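Local structure of delta toxin (Clostridium perfringens, 2YGT) at residues A[29-35]-A[49-55]; A[110-114]-A[134-138]; A[201-207]-A[257-263]; A[245-249]-A[273-277]. The protein is a haemolytic beta-pore-forming toxin, related to the leukocidin/haemolysin toxins, that probably assembles into a beta-lined pore in target membranes. All coordinates share one frame; numbering follows the deposited sequence.

Contact 1: residues A[29-35]-A[49-55]; sequences IRKYSST and DASFVDD. With ZN (zinc ion), chain B.
Tyr32 and Phe52 face each other as an antiparallel hydrogen-bonded pair in the middle of this contact. Backbone bonds come in three such pairs: Arg30 with Asp54, Tyr32 with Phe52, and Ser34 with Ala50, each trading two N-H to O bonds. The bond from Tyr32 N to Phe52 O is 2.8 Å long and close to straight. Among side chains, one polar link closes the far end, where Thr35 OG1 donates to Asp49 OD1 over 2.7 Å; the two residues run side by side in the same direction, and the hydroxyl reaches the carboxylate from its anti side, 33° out of plane. Apolar contact is modest, with Ile29 CD1 4.2 Å from Val53 CG1. At the other end Asp54 binds the zinc ion, OD1 at 2.2 Å and OD2 more distantly at 2.8 Å; OD2 also lies 3.3 Å from Tyr32 CE2. Ring and carboxylate planes stand 66° apart. With CG of Tyr32 beside its backbone N (chi1 -58°), the ring leans along the strand toward Asp54; it also stacks on His286, the second protein ligand of the zinc. This is a beta hairpin, strands 27-39 and 45-54, carrying half of a two-residue Asp-His zinc site.

Contact 2: residues A[110-114]-A[134-138]; sequences DSVPK and IDTSN
Lys114, just past strand 110-112, reaches across to Thr136 on strand 134-137; the two strands run roughly parallel, 21° apart, without sharing backbone hydrogen bonds, and side chains bridge the 7.4 Å between their axes. The lysine's extended chain carries NZ to Thr136 O, a 2.9 Å bond made from above the carbonyl plane, 46° out of it. Asp110 and Thr136 point toward each other from opposite directions, with Asp110 CG 3.7 Å from Thr136 CG2, while Val112 CG1 packs at 3.7 Å against Thr136 CB. Asn138 meets the Lys114 backbone with both ends of its amide: OD1 accepts from Lys114 N in the plane of its own carbonyl, and ND2 donates to Lys114 O, each over 3.3 Å. These two rather long bonds are consistent with this amide orientation. A water donates to Asp110 OD2 at 2.6 Å and weakly to Ile134 O. Asp110 OD1 accepts from Ser111 N through its anti lone pair. Asp110, like Asp166, is a zinc ligand of this protein, but the zinc ion about 4 Å from its side chain is not bound to this chain in the model. The nearby ammonium of Lys114 would probably ease the negative charge of the Asp110 carboxylate.

Contact 3: residues A[201-207]-A[257-263]; sequences SRYSGTS and IAWDTEW
Trp263 NE1 donates to Ser204 O over 2.8 Å, the shorter of two hydrogen bonds that hold this loop against the strand end. The bond is bent, 134° at the hydrogen, and the indole N-H meets the carbonyl from above its plane, 40° out. A second bond, Trp263 N to Arg202 O at 3.0 Å, is much straighter, and so one tryptophan grips the loop through both its backbone and its ring. CG of Trp263 lies beside its backbone N (chi1 -74°), an orientation that sends the indole along the loop: CD1 comes near Ser201 O, and CH2 lies 3.8 Å from Ser207 CA. Its two faces are covered by Ile257 CD1 and by Trp259 CE3, the latter 3.4 Å above the plane. Trp259 in turn offers its edge to Tyr203 CA. The Tyr203 ring runs alongside Glu262 in the same direction, with CE1 3.5 Å from Glu262 CB. At its end a water bonded to Tyr203 OH donates to Glu262 OE1, and that hydroxyl also binds Tyr193 OH. Here the loop after strand 170-177 is packed on the turn of the long beta hairpin 241-259/263-282, with Trp263 of the hairpin set against the loop at one end of the elongated molecule.

Contact 4: residues A[245-249]-A[273-277]; sequences EISLK and IEETV
Lys249 runs beside Glu274, both side chains leaving the same face of the sheet and pointing the same way. From Lys249 CB, 3.7 Å from Ile273 O, the chain passes to CG, which lies 3.7 Å from Glu274 CG. CD and CE then travel past the carboxylate, each 3.8 Å from Glu274 OE1. At the tip NZ remains 4.2 Å from that oxygen, beyond a salt bridge; NZ has its salt bridge with Asp96 on the neighbouring strand 84-99. The aliphatic parts of the two residues therefore do the touching, and the charges probably attract only weakly at this distance. Glu274 CG is anti to the backbone N (chi1 170°), which sets its stem against that of the lysine. On the same face Ser247 OG and Thr276 OG1 share a hydrogen bond of 2.9 Å, and Thr276 CG2 meets Glu245 OE1. Leu248 and Ile246, on the other face, are buried against strand 61-72, whereas Glu275 there is held by Thr40 and Ser42. Backbone bonds tie Ile246 to Val277 and Leu248 to Glu275 in both directions. A regular antiparallel pairing of this kind forms the body of the long beta hairpin 241-259/263-282, part of the antiparallel sheet that also holds strand 84-99.

From the N terminus, contact 1 closes first, folding strand 27-39 onto strand 45-54 as a hairpin joined by residues 40-44. Contact 2 follows in series, closing a loop that leads from strand 107-112 through strand 121-128 to strand 134-137; it brings the small three-stranded sheet against the edge of the seven-stranded sheet to which contact 1 also belongs. Contacts 3 and 4 cross, their segments alternating along the chain, and both use strand 241-259. Contact 4 pairs the body of that strand with strand 263-282, and contact 3 packs a distant loop on the hairpin's turn. Contacts 1 and 3, with centres about 57 Å apart, lie on opposite sides of the chain's centre.

Contact 1: residues A[29-35]-A[49-55]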
loop_
_atom_site.group_PDB
_atom_site.type_symbol
_atom_site.label_atom_id
_atom_site.label_comp_id
_atom_site.label_asym_id
_atom_site.label_seq_id
_atom_site.Cartn_x
_atom_site.Cartn_y
_atom_site.Cartn_z
ATOM N N ILE A 29 -0.003 17.727 -24.846
ATOM C CA ILE A 29 0.605 17.783 -23.521
ATOM C C ILE A 29 1.733 16.756 -23.412
ATOM O O ILE A 29 1.823 15.833 -24.220
ATOM C CB ILE A 29 -0.428 17.527 -22.406
ATOM C CG1 ILE A 29 -0.816 16.047 -22.362
ATOM C CG2 ILE A 29 -1.653 18.417 -22.594
ATOM C CD1 ILE A 29 -1.834 15.720 -21.297
ATOM N N ARG A 30 2.592 16.919 -22.413
ATOM C CA ARG A 30 3.726 16.017 -22.248
ATOM C C ARG A 30 3.750 15.384 -20.862
ATOM O O ARG A 30 3.290 15.980 -19.889
ATOM C CB ARG A 30 5.038 16.754 -22.524
ATOM C CG ARG A 30 5.055 17.467 -23.866
ATOM C CD ARG A 30 6.469 17.707 -24.366
ATOM N NE ARG A 30 6.475 18.090 -25.776
ATOM C CZ ARG A 30 7.557 18.086 -26.549
ATOM N NH1 ARG A 30 8.729 17.713 -26.054
ATOM N NH2 ARG A 30 7.466 18.448 -27.821
ATOM N N LYS A 31 4.284 14.170 -20.784
ATOM C CA LYS A 31 4.384 13.453 -19.518
ATOM C C LYS A 31 5.808 12.968 -19.279
ATOM O O LYS A 31 6.372 12.246 -20.101
ATOM C CB LYS A 31 3.422 12.264 -19.496
ATOM C CG LYS A 31 3.443 11.489 -18.188
ATOM C CD LYS A 31 2.608 10.222 -18.271
ATOM C CE LYS A 31 3.316 9.142 -19.071
ATOM N NZ LYS A 31 2.573 7.856 -19.031
ATOM N N TYR A 32 6.385 13.371 -18.151
ATOM C CA TYR A 32 7.744 12.979 -17.798
ATOM C C TYR A 32 7.729 11.998 -16.635
ATOM O O TYR A 32 7.103 12.253 -15.608
ATOM C CB TYR A 32 8.581 14.210 -17.436
ATOM C CG TYR A 32 8.651 15.241 -18.538
ATOM C CD1 TYR A 32 9.642 15.183 -19.510
ATOM C CD2 TYR A 32 7.720 16.269 -18.611
ATOM C CE1 TYR A 32 9.708 16.125 -20.525
ATOM C CE2 TYR A 32 7.776 17.215 -19.620
ATOM C CZ TYR A 32 8.772 17.139 -20.575
ATOM O OH TYR A 32 8.825 18.079 -21.579
ATOM N N SER A 33 8.422 10.876 -16.805
ATOM C CA SER A 33 8.482 9.845 -15.775
ATOM C C SER A 33 9.764 9.898 -14.944
ATOM O O SER A 33 10.846 10.184 -15.461
ATOM C CB SER A 33 8.321 8.456 -16.400
ATOM O OG SER A 33 7.003 8.276 -16.895
ATOM N N SER A 34 9.635 9.617 -13.653
ATOM C CA SER A 34 10.792 9.541 -12.772
ATOM C C SER A 34 10.583 8.439 -11.737
ATOM O O SER A 34 9.516 8.339 -11.130
ATOM C CB SER A 34 11.037 10.890 -12.091
ATOM O OG SER A 34 12.260 10.893 -11.385
ATOM N N THR A 35 11.601 7.606 -11.549
ATOM C CA THR A 35 11.516 6.494 -10.608
ATOM C C THR A 35 12.672 6.483 -9.615
ATOM O O THR A 35 13.836 6.602 -9.996
ATOM C CB THR A 35 11.490 5.132 -11.329
ATOM O OG1 THR A 35 10.290 5.019 -12.100
ATOM C CG2 THR A 35 11.529 4.000 -10.322
ATOM N N ASP A 49 6.982 5.995 -8.428
ATOM C CA ASP A 49 6.958 6.365 -9.833
ATOM C C ASP A 49 6.199 7.673 -9.961
ATOM O O ASP A 49 4.990 7.724 -9.740
ATOM C CB ASP A 49 6.278 5.284 -10.677
ATOM C CG ASP A 49 7.002 3.952 -10.614
ATOM O OD1 ASP A 49 8.253 3.950 -10.596
ATOM O OD2 ASP A 49 6.322 2.905 -10.591
ATOM N N ALA A 50 6.912 8.737 -10.303
ATOM C CA ALA A 50 6.279 10.031 -10.503
ATOM C C ALA A 50 6.064 10.310 -11.986
ATOM O O ALA A 50 6.979 10.173 -12.797
ATOM C CB ALA A 50 7.112 11.131 -9.868
ATOM N N SER A 51 4.844 10.697 -12.339
ATOM C CA SER A 51 4.553 11.132 -13.694
ATOM C C SER A 51 4.220 12.612 -13.694
ATOM O O SER A 51 3.103 13.000 -13.351
ATOM C CB SER A 51 3.393 10.335 -14.287
ATOM O OG SER A 51 3.791 9.012 -14.578
ATOM N N PHE A 52 5.200 13.432 -14.061
ATOM C CA PHE A 52 5.007 14.873 -14.161
ATOM C C PHE A 52 4.272 15.206 -15.452
ATOM O O PHE A 52 4.762 14.928 -16.548
ATOM C CB PHE A 52 6.353 15.606 -14.135
ATOM C CG PHE A 52 7.107 15.462 -12.842
ATOM C CD1 PHE A 52 7.947 14.380 -12.632
ATOM C CD2 PHE A 52 6.990 16.415 -11.842
ATOM C CE1 PHE A 52 8.646 14.243 -11.446
ATOM C CE2 PHE A 52 7.687 16.286 -10.655
ATOM C CZ PHE A 52 8.516 15.196 -10.455
ATOM N N VAL A 53 3.093 15.801 -15.330
ATOM C CA VAL A 53 2.341 16.197 -16.509
ATOM C C VAL A 53 2.570 17.667 -16.823
ATOM O O VAL A 53 2.420 18.523 -15.953
ATOM C CB VAL A 53 0.835 15.950 -16.338
ATOM C CG1 VAL A 53 0.087 16.404 -17.581
ATOM C CG2 VAL A 53 0.562 14.480 -16.047
ATOM N N ASP A 54 2.951 17.948 -18.066
ATOM C CA ASP A 54 3.046 19.320 -18.554
ATOM C C ASP A 54 1.877 19.628 -19.480
ATOM O O ASP A 54 1.823 19.159 -20.617
ATOM C CB ASP A 54 4.387 19.573 -19.247
ATOM C CG ASP A 54 5.499 19.844 -18.261
ATOM O OD1 ASP A 54 5.236 19.720 -17.049
ATOM O OD2 ASP A 54 6.625 20.181 -18.687
ATOM N N ASP A 55 0.943 20.419 -18.970
ATOM C CA ASP A 55 -0.303 20.701 -19.662
ATOM C C ASP A 55 -0.556 22.203 -19.639
ATOM O O ASP A 55 -1.061 22.742 -18.655
ATOM C CB ASP A 55 -1.449 19.946 -18.979
ATOM C CG ASP A 55 -2.793 20.218 -19.616
ATOM O OD1 ASP A 55 -2.849 21.014 -20.574
ATOM O OD2 ASP A 55 -3.798 19.632 -19.159
HETATM ZN ZN ZN B . 7.093 20.317 -15.971
#

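Contact 2: residues A[110-114]-A[134-138]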
loop_
_atom_site.group_PDB
_atom_site.type_symbol
_atom_site.label_atom_id
_atom_site.label_comp_id
_atom_site.label_asym_id
_atom_site.label_seq_id
_atom_site.Cartn_x
_atom_site.Cartn_y
_atom_site.Cartn_z
ATOM N N ASP A 110 -6.230 13.998 -4.995
ATOM C CA ASP A 110 -6.935 12.723 -5.069
ATOM C C ASP A 110 -5.983 11.562 -4.812
ATOM O O ASP A 110 -4.766 11.705 -4.941
ATOM C CB ASP A 110 -7.635 12.553 -6.419
ATOM C CG ASP A 110 -9.011 11.925 -6.286
ATOM O OD1 ASP A 110 -9.181 11.032 -5.430
ATOM O OD2 ASP A 110 -9.927 12.328 -7.030
ATOM N N SER A 111 -6.543 10.417 -4.438
ATOM C CA SER A 111 -5.742 9.232 -4.155
ATOM C C SER A 111 -6.565 7.951 -4.246
ATOM O O SER A 111 -7.795 7.982 -4.197
ATOM C CB SER A 111 -5.092 9.343 -2.772
ATOM O OG SER A 111 -6.061 9.498 -1.752
ATOM N N VAL A 112 -5.876 6.827 -4.379
ATOM C CA VAL A 112 -6.523 5.525 -4.419
ATOM C C VAL A 112 -5.620 4.519 -3.716
ATOM O O VAL A 112 -4.398 4.686 -3.716
ATOM C CB VAL A 112 -6.764 5.065 -5.867
ATOM C CG1 VAL A 112 -7.953 5.805 -6.474
ATOM C CG2 VAL A 112 -5.505 5.266 -6.703
ATOM N N PRO A 113 -6.209 3.469 -3.115
ATOM C CA PRO A 113 -7.641 3.137 -3.077
ATOM C C PRO A 113 -8.464 4.111 -2.235
ATOM O O PRO A 113 -7.925 4.772 -1.347
ATOM C CB PRO A 113 -7.669 1.745 -2.425
ATOM C CG PRO A 113 -6.261 1.244 -2.472
ATOM C CD PRO A 113 -5.392 2.452 -2.431
ATOM N N LYS A 114 -9.762 4.190 -2.520
ATOM C CA LYS A 114 -10.674 5.033 -1.755
ATOM C C LYS A 114 -11.434 4.192 -0.748
ATOM O O LYS A 114 -11.610 2.990 -0.941
ATOM C CB LYS A 114 -11.692 5.709 -2.670
ATOM C CG LYS A 114 -11.099 6.574 -3.755
ATOM C CD LYS A 114 -12.203 7.116 -4.645
ATOM C CE LYS A 114 -11.642 7.910 -5.801
ATOM N NZ LYS A 114 -12.718 8.343 -6.727
ATOM N N ILE A 134 -9.297 15.310 -13.093
ATOM C CA ILE A 134 -8.833 14.041 -12.535
ATOM C C ILE A 134 -9.993 13.079 -12.277
ATOM O O ILE A 134 -11.004 13.453 -11.680
ATOM C CB ILE A 134 -8.085 14.250 -11.205
ATOM C CG1 ILE A 134 -6.830 15.100 -11.417
ATOM C CG2 ILE A 134 -7.743 12.907 -10.566
ATOM C CD1 ILE A 134 -5.700 14.366 -12.106
ATOM N N ASP A 135 -9.839 11.835 -12.720
ATOM C CA ASP A 135 -10.813 10.795 -12.417
ATOM C C ASP A 135 -10.132 9.600 -11.767
ATOM O O ASP A 135 -9.187 9.037 -12.318
ATOM C CB ASP A 135 -11.565 10.353 -13.672
ATOM C CG ASP A 135 -12.639 9.322 -13.371
ATOM O OD1 ASP A 135 -12.314 8.117 -13.290
ATOM O OD2 ASP A 135 -13.809 9.719 -13.200
ATOM N N THR A 136 -10.615 9.215 -10.592
ATOM C CA THR A 136 -10.052 8.075 -9.881
ATOM C C THR A 136 -11.085 6.969 -9.727
ATOM O O THR A 136 -12.216 7.211 -9.307
ATOM C CB THR A 136 -9.505 8.466 -8.499
ATOM O OG1 THR A 136 -10.416 9.366 -7.858
ATOM C CG2 THR A 136 -8.151 9.146 -8.636
ATOM N N SER A 137 -10.687 5.752 -10.073
ATOM C CA SER A 137 -11.584 4.612 -10.017
ATOM C C SER A 137 -10.995 3.499 -9.165
ATOM O O SER A 137 -9.794 3.239 -9.215
ATOM C CB SER A 137 -11.860 4.093 -11.429
ATOM O OG SER A 137 -12.569 2.867 -11.390
ATOM N N ASN A 138 -11.843 2.849 -8.375
ATOM C CA ASN A 138 -11.445 1.625 -7.693
ATOM C C ASN A 138 -11.664 0.432 -8.620
ATOM O O ASN A 138 -11.645 -0.722 -8.192
ATOM C CB ASN A 138 -12.199 1.454 -6.372
ATOM C CG ASN A 138 -11.570 2.246 -5.232
ATOM O OD1 ASN A 138 -10.529 2.887 -5.401
ATOM N ND2 ASN A 138 -12.199 2.199 -4.064
HETATM O O HOH W 1 -10.199 14.505 -8.448
#

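Contact 3: residues A[201-207]-A[257-263]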
loop_
_atom_site.group_PDB
_atom_site.type_symbol
_atom_site.label_atom_id
_atom_site.label_comp_id
_atom_site.label_asym_id
_atom_site.label_seq_id
_atom_site.Cartn_x
_atom_site.Cartn_y
_atom_site.Cartn_z
ATOM N N SER A 201 -5.070 -27.901 13.776
ATOM C CA SER A 201 -5.916 -28.961 14.302
ATOM C C SER A 201 -6.097 -28.802 15.803
ATOM O O SER A 201 -5.344 -28.080 16.457
ATOM C CB SER A 201 -5.326 -30.337 13.988
ATOM O OG SER A 201 -4.285 -30.667 14.891
ATOM N N ARG A 202 -7.097 -29.487 16.343
ATOM C CA ARG A 202 -7.439 -29.368 17.754
ATOM C C ARG A 202 -6.788 -30.454 18.606
ATOM O O ARG A 202 -6.707 -30.323 19.826
ATOM C CB ARG A 202 -8.957 -29.423 17.924
ATOM C CG ARG A 202 -9.702 -28.423 17.056
ATOM C CD ARG A 202 -11.165 -28.805 16.896
ATOM N NE ARG A 202 -11.950 -27.723 16.307
ATOM C CZ ARG A 202 -13.263 -27.778 16.108
ATOM N NH1 ARG A 202 -13.939 -28.866 16.450
ATOM N NH2 ARG A 202 -13.901 -26.748 15.570
ATOM N N TYR A 203 -6.319 -31.520 17.963
ATOM C CA TYR A 203 -5.830 -32.680 18.700
ATOM C C TYR A 203 -4.527 -33.274 18.164
ATOM O O TYR A 203 -4.101 -34.336 18.614
ATOM C CB TYR A 203 -6.918 -33.758 18.749
ATOM C CG TYR A 203 -8.172 -33.304 19.456
ATOM C CD1 TYR A 203 -8.223 -33.248 20.843
ATOM C CD2 TYR A 203 -9.296 -32.914 18.741
ATOM C CE1 TYR A 203 -9.360 -32.825 21.501
ATOM C CE2 TYR A 203 -10.442 -32.489 19.390
ATOM C CZ TYR A 203 -10.468 -32.446 20.769
ATOM O OH TYR A 203 -11.603 -32.024 21.424
ATOM N N SER A 204 -3.891 -32.594 17.216
ATOM C CA SER A 204 -2.683 -33.133 16.591
ATOM C C SER A 204 -1.536 -32.125 16.543
ATOM O O SER A 204 -1.710 -30.951 16.868
ATOM C CB SER A 204 -2.992 -33.627 15.172
ATOM O OG SER A 204 -4.114 -34.494 15.160
ATOM N N GLY A 205 -0.365 -32.602 16.133
ATOM C CA GLY A 205 0.786 -31.745 15.917
ATOM C C GLY A 205 1.559 -31.380 17.169
ATOM O O GLY A 205 1.141 -31.682 18.288
ATOM N N THR A 206 2.701 -30.730 16.969
ATOM C CA THR A 206 3.502 -30.217 18.072
ATOM C C THR A 206 3.322 -28.703 18.195
ATOM O O THR A 206 2.597 -28.087 17.408
ATOM C CB THR A 206 4.997 -30.544 17.883
ATOM O OG1 THR A 206 5.521 -29.787 16.784
ATOM C CG2 THR A 206 5.189 -32.032 17.612
ATOM N N SER A 207 3.994 -28.108 19.174
ATOM C CA SER A 207 3.823 -26.692 19.475
ATOM C C SER A 207 4.291 -25.770 18.344
ATOM O O SER A 207 3.930 -24.594 18.311
ATOM C CB SER A 207 4.533 -26.336 20.785
ATOM O OG SER A 207 5.924 -26.594 20.696
ATOM N N ILE A 257 -0.706 -20.972 20.730
ATOM C CA ILE A 257 -1.466 -22.193 20.977
ATOM C C ILE A 257 -0.909 -22.898 22.211
ATOM O O ILE A 257 0.305 -23.045 22.361
ATOM C CB ILE A 257 -1.475 -23.154 19.764
ATOM C CG1 ILE A 257 -0.048 -23.514 19.344
ATOM C CG2 ILE A 257 -2.250 -22.542 18.609
ATOM C CD1 ILE A 257 0.017 -24.587 18.278
ATOM N N ALA A 258 -1.802 -23.309 23.103
ATOM C CA ALA A 258 -1.407 -23.974 24.337
ATOM C C ALA A 258 -2.233 -25.236 24.533
ATOM O O ALA A 258 -3.454 -25.218 24.385
ATOM C CB ALA A 258 -1.577 -23.037 25.523
ATOM N N TRP A 259 -1.558 -26.330 24.864
ATOM C CA TRP A 259 -2.220 -27.617 25.011
ATOM C C TRP A 259 -2.659 -27.883 26.447
ATOM O O TRP A 259 -1.842 -27.899 27.364
ATOM C CB TRP A 259 -1.306 -28.748 24.534
ATOM C CG TRP A 259 -1.926 -30.104 24.665
ATOM C CD1 TRP A 259 -1.856 -30.936 25.743
ATOM C CD2 TRP A 259 -2.718 -30.789 23.682
ATOM N NE1 TRP A 259 -2.551 -32.094 25.493
ATOM C CE2 TRP A 259 -3.089 -32.029 24.235
ATOM C CE3 TRP A 259 -3.142 -30.471 22.386
ATOM C CZ2 TRP A 259 -3.867 -32.955 23.541
ATOM C CZ3 TRP A 259 -3.918 -31.394 21.697
ATOM C CH2 TRP A 259 -4.272 -32.621 22.277
ATOM N N ASP A 260 -3.958 -28.086 26.631
ATOM C CA ASP A 260 -4.496 -28.547 27.903
ATOM C C ASP A 260 -4.778 -30.036 27.753
ATOM O O ASP A 260 -3.951 -30.871 28.111
ATOM C CB ASP A 260 -5.774 -27.785 28.257
ATOM C CG ASP A 260 -6.200 -27.997 29.698
ATOM O OD1 ASP A 260 -5.472 -28.693 30.438
ATOM O OD2 ASP A 260 -7.262 -27.467 30.088
ATOM N N THR A 261 -5.952 -30.359 27.222
ATOM C CA THR A 261 -6.229 -31.704 26.728
ATOM C C THR A 261 -6.655 -31.570 25.269
ATOM O O THR A 261 -7.233 -32.477 24.669
ATOM C CB THR A 261 -7.312 -32.416 27.559
ATOM O OG1 THR A 261 -8.494 -31.609 27.601
ATOM C CG2 THR A 261 -6.813 -32.646 28.975
ATOM N N GLU A 262 -6.352 -30.402 24.717
ATOM C CA GLU A 262 -6.589 -30.078 23.321
ATOM C C GLU A 262 -5.869 -28.763 23.085
ATOM O O GLU A 262 -5.454 -28.105 24.040
ATOM C CB GLU A 262 -8.081 -29.907 23.036
ATOM C CG GLU A 262 -8.702 -28.694 23.713
ATOM C CD GLU A 262 -9.001 -28.938 25.179
ATOM O OE1 GLU A 262 -9.842 -29.813 25.474
ATOM O OE2 GLU A 262 -8.399 -28.254 26.034
ATOM N N TRP A 263 -5.708 -28.375 21.827
ATOM C CA TRP A 263 -5.101 -27.082 21.538
ATOM C C TRP A 263 -6.103 -25.961 21.783
ATOM O O TRP A 263 -7.254 -26.037 21.356
ATOM C CB TRP A 263 -4.565 -27.025 20.105
ATOM C CG TRP A 263 -3.302 -27.808 19.908
ATOM C CD1 TRP A 263 -3.141 -28.925 19.141
ATOM C CD2 TRP A 263 -2.023 -27.540 20.498
ATOM N NE1 TRP A 263 -1.840 -29.365 19.210
ATOM C CE2 TRP A 263 -1.134 -28.532 20.038
ATOM C CE3 TRP A 263 -1.543 -26.555 21.366
ATOM C CZ2 TRP A 263 0.207 -28.569 20.419
ATOM C CZ3 TRP A 263 -0.214 -26.593 21.741
ATOM C CH2 TRP A 263 0.645 -27.592 21.270
HETATM O O HOH W 2 -11.515 -31.580 24.143
#

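Contact 4: residues A[245-249]-A[273-277]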
loop_
_atom_site.group_PDB
_atom_site.type_symbol
_atom_site.label_atom_id
_atom_site.label_comp_id
_atom_site.label_asym_id
_atom_site.label_seq_id
_atom_site.Cartn_x
_atom_site.Cartn_y
_atom_site.Cartn_z
ATOM N N GLU A 245 6.709 12.656 2.395
ATOM C CA GLU A 245 7.247 11.638 3.288
ATOM C C GLU A 245 6.416 10.379 3.160
ATOM O O GLU A 245 5.188 10.435 3.200
ATOM C CB GLU A 245 7.200 12.095 4.743
ATOM C CG GLU A 245 8.112 13.245 5.093
ATOM C CD GLU A 245 7.996 13.624 6.554
ATOM O OE1 GLU A 245 8.182 12.741 7.418
ATOM O OE2 GLU A 245 7.705 14.802 6.840
ATOM N N ILE A 246 7.078 9.241 3.012
ATOM C CA ILE A 246 6.367 7.975 2.996
ATOM C C ILE A 246 6.736 7.143 4.214
ATOM O O ILE A 246 7.914 6.907 4.485
ATOM C CB ILE A 246 6.643 7.189 1.710
ATOM C CG1 ILE A 246 6.133 7.980 0.503
ATOM C CG2 ILE A 246 5.986 5.819 1.776
ATOM C CD1 ILE A 246 6.242 7.236 -0.800
ATOM N N SER A 247 5.721 6.716 4.956
ATOM C CA SER A 247 5.937 5.911 6.150
ATOM C C SER A 247 5.391 4.501 5.961
ATOM O O SER A 247 4.258 4.319 5.518
ATOM C CB SER A 247 5.275 6.561 7.368
ATOM O OG SER A 247 5.762 7.872 7.581
ATOM N N LEU A 248 6.212 3.510 6.291
ATOM C CA LEU A 248 5.780 2.123 6.295
ATOM C C LEU A 248 5.699 1.663 7.739
ATOM O O LEU A 248 6.639 1.858 8.510
ATOM C CB LEU A 248 6.771 1.248 5.529
ATOM C CG LEU A 248 7.263 1.775 4.180
ATOM C CD1 LEU A 248 8.299 0.832 3.596
ATOM C CD2 LEU A 248 6.110 1.978 3.207
ATOM N N LYS A 249 4.573 1.065 8.112
ATOM C CA LYS A 249 4.392 0.578 9.474
ATOM C C LYS A 249 3.838 -0.836 9.461
ATOM O O LYS A 249 2.968 -1.165 8.657
ATOM C CB LYS A 249 3.441 1.487 10.253
ATOM C CG LYS A 249 3.674 2.969 10.039
ATOM C CD LYS A 249 2.557 3.785 10.667
ATOM C CE LYS A 249 2.589 5.224 10.189
ATOM N NZ LYS A 249 1.484 6.020 10.786
ATOM N N ILE A 273 6.506 -1.554 14.226
ATOM C CA ILE A 273 7.655 -0.927 13.588
ATOM C C ILE A 273 7.205 0.094 12.550
ATOM O O ILE A 273 6.360 -0.196 11.702
ATOM C CB ILE A 273 8.597 -1.954 12.938
ATOM C CG1 ILE A 273 9.360 -2.727 14.011
ATOM C CG2 ILE A 273 9.583 -1.259 12.011
ATOM C CD1 ILE A 273 10.477 -3.579 13.459
ATOM N N GLU A 274 7.775 1.291 12.640
ATOM C CA GLU A 274 7.468 2.379 11.724
ATOM C C GLU A 274 8.749 2.977 11.159
ATOM O O GLU A 274 9.684 3.277 11.901
ATOM C CB GLU A 274 6.659 3.462 12.439
ATOM C CG GLU A 274 6.499 4.747 11.643
ATOM C CD GLU A 274 5.765 5.822 12.421
ATOM O OE1 GLU A 274 4.836 5.478 13.183
ATOM O OE2 GLU A 274 6.119 7.010 12.273
ATOM N N GLU A 275 8.786 3.145 9.841
ATOM C CA GLU A 275 9.942 3.725 9.171
ATOM C C GLU A 275 9.488 4.776 8.162
ATOM O O GLU A 275 8.441 4.632 7.532
ATOM C CB GLU A 275 10.752 2.635 8.468
ATOM C CG GLU A 275 11.464 1.680 9.419
ATOM C CD GLU A 275 11.910 0.398 8.735
ATOM O OE1 GLU A 275 11.218 -0.052 7.798
ATOM O OE2 GLU A 275 12.947 -0.163 9.140
ATOM N N THR A 276 10.283 5.828 8.008
ATOM C CA THR A 276 9.908 6.938 7.141
ATOM C C THR A 276 11.008 7.315 6.153
ATOM O O THR A 276 12.179 7.425 6.516
ATOM C CB THR A 276 9.523 8.182 7.966
ATOM O OG1 THR A 276 8.426 7.858 8.830
ATOM C CG2 THR A 276 9.128 9.336 7.051
ATOM N N VAL A 277 10.616 7.514 4.899
ATOM C CA VAL A 277 11.550 7.917 3.855
ATOM C C VAL A 277 11.107 9.235 3.230
ATOM O O VAL A 277 9.933 9.411 2.908
ATOM C CB VAL A 277 11.661 6.845 2.757
ATOM C CG1 VAL A 277 12.604 7.301 1.661
ATOM C CG2 VAL A 277 12.143 5.536 3.353
#